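Long-range contact in secreted in xylem 3 (Fusarium oxysporum, PDB 5OD4), which is a secreted fungal effector that probably suppresses plant immunity and, as the avirulence protein Avr2, can also be recognised by the host: residues A[38-51]-A[59-71]. Numbering follows the deposited sequence. Where two conformers were deposited one is given.
With EDO (1,2-ethanediol), chain C.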
loop_
_atom_site.group_PDB
_atom_site.type_symbol
_atom_site.label_atom_id
_atom_site.label_comp_id
_atom_site.label_asym_id
_atom_site.label_seq_id
_atom_site.Cartn_x
_atom_site.Cartn_y
_atom_site.Cartn_z
ATOM N N TYR A 38 7.202 -10.940 1.977
ATOM C CA TYR A 38 7.031 -10.129 0.798
ATOM C C TYR A 38 6.514 -10.950 -0.359
ATOM O O TYR A 38 6.894 -12.124 -0.503
ATOM C CB TYR A 38 8.372 -9.454 0.412
ATOM C CG TYR A 38 8.725 -8.233 1.227
ATOM C CD1 TYR A 38 8.311 -6.978 0.836
ATOM C CD2 TYR A 38 9.506 -8.302 2.367
ATOM C CE1 TYR A 38 8.672 -5.826 1.520
ATOM C CE2 TYR A 38 9.885 -7.168 3.061
ATOM C CZ TYR A 38 9.463 -5.925 2.629
ATOM O OH TYR A 38 9.826 -4.782 3.280
ATOM N N GLU A 39 5.723 -10.319 -1.233
ATOM C CA GLU A 39 5.223 -10.899 -2.473
ATOM C C GLU A 39 5.524 -9.956 -3.603
ATOM O O GLU A 39 5.591 -8.749 -3.416
ATOM C CB GLU A 39 3.731 -11.170 -2.369
ATOM C CG GLU A 39 3.431 -12.192 -1.298
ATOM C CD GLU A 39 2.108 -12.867 -1.391
ATOM O OE1 GLU A 39 1.258 -12.429 -2.200
ATOM O OE2 GLU A 39 1.920 -13.847 -0.600
ATOM N N ARG A 40 5.656 -10.460 -4.820
ATOM C CA ARG A 40 5.925 -9.550 -5.980
ATOM C C ARG A 40 4.698 -8.714 -6.185
ATOM O O ARG A 40 3.555 -9.182 -6.138
ATOM C CB ARG A 40 6.284 -10.294 -7.304
ATOM C CG ARG A 40 6.605 -9.474 -8.541
ATOM C CD ARG A 40 6.766 -10.386 -9.768
ATOM N NE ARG A 40 5.926 -11.592 -9.735
ATOM C CZ ARG A 40 4.885 -11.836 -10.532
ATOM N NH1 ARG A 40 4.490 -10.952 -11.449
ATOM N NH2 ARG A 40 4.209 -12.976 -10.401
ATOM N N ALA A 41 4.976 -7.441 -6.406
ATOM C CA ALA A 41 3.935 -6.472 -6.672
ATOM C C ALA A 41 3.698 -6.485 -8.147
ATOM O O ALA A 41 4.115 -5.554 -8.849
ATOM C CB ALA A 41 4.316 -5.110 -6.115
ATOM N N GLY A 42 3.033 -7.536 -8.673
ATOM C CA GLY A 42 2.698 -7.642 -10.079
ATOM C C GLY A 42 3.906 -7.397 -10.949
ATOM O O GLY A 42 5.024 -7.941 -10.735
ATOM N N ASN A 43 3.683 -6.600 -11.982
ATOM C CA ASN A 43 4.705 -6.300 -12.945
ATOM C C ASN A 43 5.542 -5.086 -12.660
ATOM O O ASN A 43 6.243 -4.566 -13.501
ATOM C CB ASN A 43 4.011 -6.219 -14.295
ATOM C CG ASN A 43 3.395 -7.555 -14.698
ATOM O OD1 ASN A 43 4.034 -8.600 -14.545
ATOM N ND2 ASN A 43 2.157 -7.531 -15.188
ATOM N N SER A 44 5.564 -4.630 -11.417
ATOM C CA SER A 44 6.299 -3.413 -11.090
ATOM C C SER A 44 7.789 -3.544 -10.871
ATOM O O SER A 44 8.465 -2.535 -10.803
ATOM C CB SER A 44 5.731 -2.820 -9.774
ATOM O OG SER A 44 6.113 -3.616 -8.654
ATOM N N GLY A 45 8.318 -4.748 -10.738
ATOM C CA GLY A 45 9.743 -4.926 -10.356
ATOM C C GLY A 45 10.073 -4.703 -8.883
ATOM O O GLY A 45 11.244 -4.787 -8.462
ATOM N N LEU A 46 9.029 -4.508 -8.084
ATOM C CA LEU A 46 9.135 -4.337 -6.640
ATOM C C LEU A 46 8.368 -5.447 -5.959
ATOM O O LEU A 46 7.528 -6.121 -6.557
ATOM C CB LEU A 46 8.583 -2.970 -6.209
ATOM C CG LEU A 46 9.229 -1.775 -6.878
ATOM C CD1 LEU A 46 8.482 -0.518 -6.450
ATOM C CD2 LEU A 46 10.712 -1.679 -6.572
ATOM N N ASN A 47 8.672 -5.587 -4.665
ATOM C CA ASN A 47 7.932 -6.453 -3.772
ATOM C C ASN A 47 7.131 -5.636 -2.764
ATOM O O ASN A 47 7.448 -4.465 -2.506
ATOM C CB ASN A 47 8.861 -7.399 -3.048
ATOM C CG ASN A 47 9.570 -8.367 -3.982
ATOM O OD1 ASN A 47 8.996 -8.788 -4.972
ATOM N ND2 ASN A 47 10.773 -8.760 -3.606
ATOM N N HIS A 48 6.114 -6.258 -2.163
ATOM C CA HIS A 48 5.292 -5.587 -1.179
ATOM C C HIS A 48 4.806 -6.567 -0.142
ATOM O O HIS A 48 4.754 -7.781 -0.368
ATOM C CB HIS A 48 4.089 -4.873 -1.829
ATOM C CG HIS A 48 2.977 -5.793 -2.238
ATOM N ND1 HIS A 48 3.119 -6.851 -3.105
ATOM C CD2 HIS A 48 1.685 -5.807 -1.839
ATOM C CE1 HIS A 48 1.949 -7.465 -3.218
ATOM N NE2 HIS A 48 1.057 -6.848 -2.475
ATOM N N ARG A 49 4.393 -6.040 1.013
ATOM C CA ARG A 49 3.656 -6.835 1.977
ATOM C C ARG A 49 2.662 -5.950 2.687
ATOM O O ARG A 49 2.925 -4.780 2.937
ATOM C CB ARG A 49 4.574 -7.563 2.963
ATOM C CG ARG A 49 5.560 -6.672 3.679
ATOM C CD ARG A 49 6.424 -7.487 4.620
ATOM N NE ARG A 49 7.291 -6.614 5.387
ATOM C CZ ARG A 49 8.241 -7.039 6.183
ATOM N NH1 ARG A 49 8.497 -8.334 6.323
ATOM N NH2 ARG A 49 8.971 -6.155 6.826
ATOM N N ILE A 50 1.517 -6.541 3.021
ATOM C CA ILE A 50 0.400 -5.886 3.690
ATOM C C ILE A 50 0.086 -6.744 4.896
ATOM O O ILE A 50 -0.193 -7.935 4.745
ATOM C CB ILE A 50 -0.821 -5.774 2.759
ATOM C CG1 ILE A 50 -0.487 -5.027 1.455
ATOM C CG2 ILE A 50 -1.961 -5.113 3.500
ATOM C CD1 ILE A 50 -1.531 -5.158 0.375
ATOM N N TYR A 51 0.185 -6.175 6.088
ATOM C CA TYR A 51 0.113 -6.972 7.303
ATOM C C TYR A 51 -0.330 -6.133 8.457
ATOM O O TYR A 51 -0.590 -4.956 8.306
ATOM C CB TYR A 51 1.451 -7.669 7.567
ATOM C CG TYR A 51 2.614 -6.748 7.804
ATOM C CD1 TYR A 51 3.276 -6.127 6.744
ATOM C CD2 TYR A 51 3.091 -6.516 9.070
ATOM C CE1 TYR A 51 4.372 -5.308 6.952
ATOM C CE2 TYR A 51 4.211 -5.729 9.284
ATOM C CZ TYR A 51 4.855 -5.133 8.232
ATOM O OH TYR A 51 5.985 -4.372 8.457
ATOM N N LEU A 59 -4.176 -2.503 17.055
ATOM C CA LEU A 59 -3.518 -3.055 15.896
ATOM C C LEU A 59 -3.263 -1.959 14.900
ATOM O O LEU A 59 -4.092 -1.032 14.754
ATOM C CB LEU A 59 -4.369 -4.163 15.230
ATOM C CG LEU A 59 -4.542 -5.631 15.555
ATOM C CD1 LEU A 59 -5.197 -6.306 14.351
ATOM C CD2 LEU A 59 -3.177 -6.204 15.819
ATOM N N ARG A 60 -2.141 -2.095 14.189
ATOM C CA ARG A 60 -1.783 -1.225 13.092
ATOM C C ARG A 60 -1.758 -1.999 11.816
ATOM O O ARG A 60 -1.204 -3.127 11.793
ATOM C CB ARG A 60 -0.391 -0.684 13.321
ATOM C CG ARG A 60 -0.202 0.219 14.500
ATOM C CD ARG A 60 -0.688 1.623 14.302
ATOM N NE ARG A 60 0.146 2.411 13.378
ATOM C CZ ARG A 60 -0.090 3.706 13.117
ATOM N NH1 ARG A 60 -1.107 4.322 13.692
ATOM N NH2 ARG A 60 0.679 4.391 12.294
ATOM N N THR A 61 -2.314 -1.451 10.751
ATOM C CA THR A 61 -2.139 -1.993 9.395
ATOM C C THR A 61 -0.858 -1.363 8.827
ATOM O O THR A 61 -0.650 -0.162 8.971
ATOM C CB THR A 61 -3.344 -1.654 8.537
ATOM O OG1 THR A 61 -4.530 -2.209 9.121
ATOM C CG2 THR A 61 -3.190 -2.147 7.104
ATOM N N VAL A 62 -0.048 -2.188 8.173
ATOM C CA VAL A 62 1.246 -1.780 7.628
ATOM C C VAL A 62 1.369 -2.234 6.193
ATOM O O VAL A 62 1.031 -3.393 5.880
ATOM C CB VAL A 62 2.409 -2.374 8.456
ATOM C CG1 VAL A 62 3.734 -1.807 7.982
ATOM C CG2 VAL A 62 2.221 -2.107 9.959
ATOM N N ILE A 63 1.913 -1.360 5.351
ATOM C CA ILE A 63 2.316 -1.730 4.002
ATOM C C ILE A 63 3.781 -1.377 3.846
ATOM O O ILE A 63 4.158 -0.237 4.062
ATOM C CB ILE A 63 1.488 -1.014 2.939
ATOM C CG1 ILE A 63 0.002 -1.321 3.126
ATOM C CG2 ILE A 63 1.969 -1.407 1.518
ATOM C CD1 ILE A 63 -0.927 -0.719 2.107
ATOM N N ASP A 64 4.586 -2.353 3.425
ATOM C CA ASP A 64 5.992 -2.128 3.043
ATOM C C ASP A 64 6.151 -2.408 1.563
ATOM O O ASP A 64 5.610 -3.387 1.053
ATOM C CB ASP A 64 6.924 -3.067 3.817
ATOM C CG ASP A 64 6.979 -2.847 5.288
ATOM O OD1 ASP A 64 6.958 -1.689 5.760
ATOM O OD2 ASP A 64 7.119 -3.884 6.034
ATOM N N VAL A 65 6.991 -1.577 0.892
ATOM C CA VAL A 65 7.311 -1.756 -0.526
ATOM C C VAL A 65 8.820 -1.669 -0.649
ATOM O O VAL A 65 9.428 -0.727 -0.151
ATOM C CB VAL A 65 6.631 -0.676 -1.369
ATOM C CG1 VAL A 65 7.050 -0.816 -2.837
ATOM C CG2 VAL A 65 5.121 -0.746 -1.228
ATOM N N ALA A 66 9.454 -2.649 -1.348
ATOM C CA ALA A 66 10.900 -2.641 -1.438
ATOM C C ALA A 66 11.347 -3.244 -2.739
ATOM O O ALA A 66 10.667 -4.112 -3.314
ATOM C CB ALA A 66 11.523 -3.412 -0.281
ATOM N N PRO A 67 12.538 -2.864 -3.211
ATOM C CA PRO A 67 13.174 -3.606 -4.308
ATOM C C PRO A 67 13.434 -5.047 -3.897
ATOM O O PRO A 67 13.519 -5.352 -2.698
ATOM C CB PRO A 67 14.513 -2.878 -4.527
ATOM C CG PRO A 67 14.354 -1.547 -3.840
ATOM C CD PRO A 67 13.442 -1.823 -2.688
ATOM N N PRO A 68 13.596 -5.955 -4.863
ATOM C CA PRO A 68 13.949 -7.343 -4.549
ATOM C C PRO A 68 15.406 -7.482 -4.173
ATOM O O PRO A 68 16.256 -6.719 -4.640
ATOM C CB PRO A 68 13.692 -8.069 -5.868
ATOM C CG PRO A 68 14.070 -7.006 -6.880
ATOM C CD PRO A 68 13.482 -5.735 -6.313
ATOM N N ASP A 69 15.696 -8.528 -3.391
ATOM C CA ASP A 69 17.053 -9.117 -3.342
ATOM C C ASP A 69 18.144 -8.185 -2.911
ATOM O O ASP A 69 19.320 -8.338 -3.295
ATOM C CB ASP A 69 17.374 -9.803 -4.657
ATOM C CG ASP A 69 16.622 -11.104 -4.831
ATOM O OD1 ASP A 69 16.281 -11.712 -3.812
ATOM O OD2 ASP A 69 16.437 -11.559 -5.964
ATOM N N GLY A 70 17.826 -7.221 -2.038
ATOM C CA GLY A 70 18.805 -6.284 -1.553
ATOM C C GLY A 70 19.218 -5.216 -2.530
ATOM O O GLY A 70 20.177 -4.462 -2.265
ATOM N N HIS A 71 18.515 -5.109 -3.658
ATOM C CA HIS A 71 18.831 -4.128 -4.666
ATOM C C HIS A 71 18.399 -2.733 -4.242
ATOM O O HIS A 71 17.569 -2.527 -3.357
ATOM C CB HIS A 71 18.186 -4.500 -5.991
ATOM C CG HIS A 71 18.775 -5.731 -6.631
ATOM N ND1 HIS A 71 18.872 -5.896 -7.982
ATOM C CD2 HIS A 71 19.311 -6.847 -6.097
ATOM C CE1 HIS A 71 19.445 -7.065 -8.245
ATOM N NE2 HIS A 71 19.700 -7.674 -7.108
HETATM C C1 EDO C . 1.338 -9.393 0.441
HETATM O O1 EDO C . 1.197 -9.183 1.890
HETATM C C2 EDO C . 0.291 -10.270 -0.240
HETATM O O2 EDO C . -0.980 -9.725 0.066
#
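Arg49, Tyr51 and Asp64 meet on one face of an antiparallel beta hairpin, strands 47-53 and 60-66, in one sheet of the beta-sandwich. Asp64 OD2 takes three donors. Arg49 NE reaches Asp64 OD2 at 2.8 Å on its anti lone pair, and Arg49 NH2 adds a more bent bond (137°) from the same side chain. Tyr51 OH donates to Asp64 OD2 at 2.7 Å from the syn side, out of the carboxylate plane. With the oxygen held from both sides, the carboxylate has little freedom to turn; its other oxygen, OD1, bonds Thr110 OG1 on strand 109-114. The guanidinium and the carboxylate would probably stabilise each other's charge.

Tyr51 CG sits between its backbone N and carbonyl carbon (chi1 63°), which lays the ring over Val62. Val62 CB makes a CH-pi contact 3.8 Å from the centroid of the Tyr51 ring. Tyr38 CE2 lies 3.4 Å above the plane of the Arg49 guanidinium, over its centre, while Arg49 NH1 forms a salt bridge with Asp35 and a hydrogen bond to the backbone O of Pro36.

Pairs of backbone bonds join Asn47 to Ala66, Arg49 to Asp64 and Tyr51 to Val62. On the reverse face, Ile50 and Ile63 lie side by side and reach Phe21 of the facing sheet. Leu46 CD1 lies 3.9 Å from Val65 CG1. On the side of strand 47-53 away from strand 60-66, Ile50 N donates to O1 of a bound ethanediol at 2.9 Å.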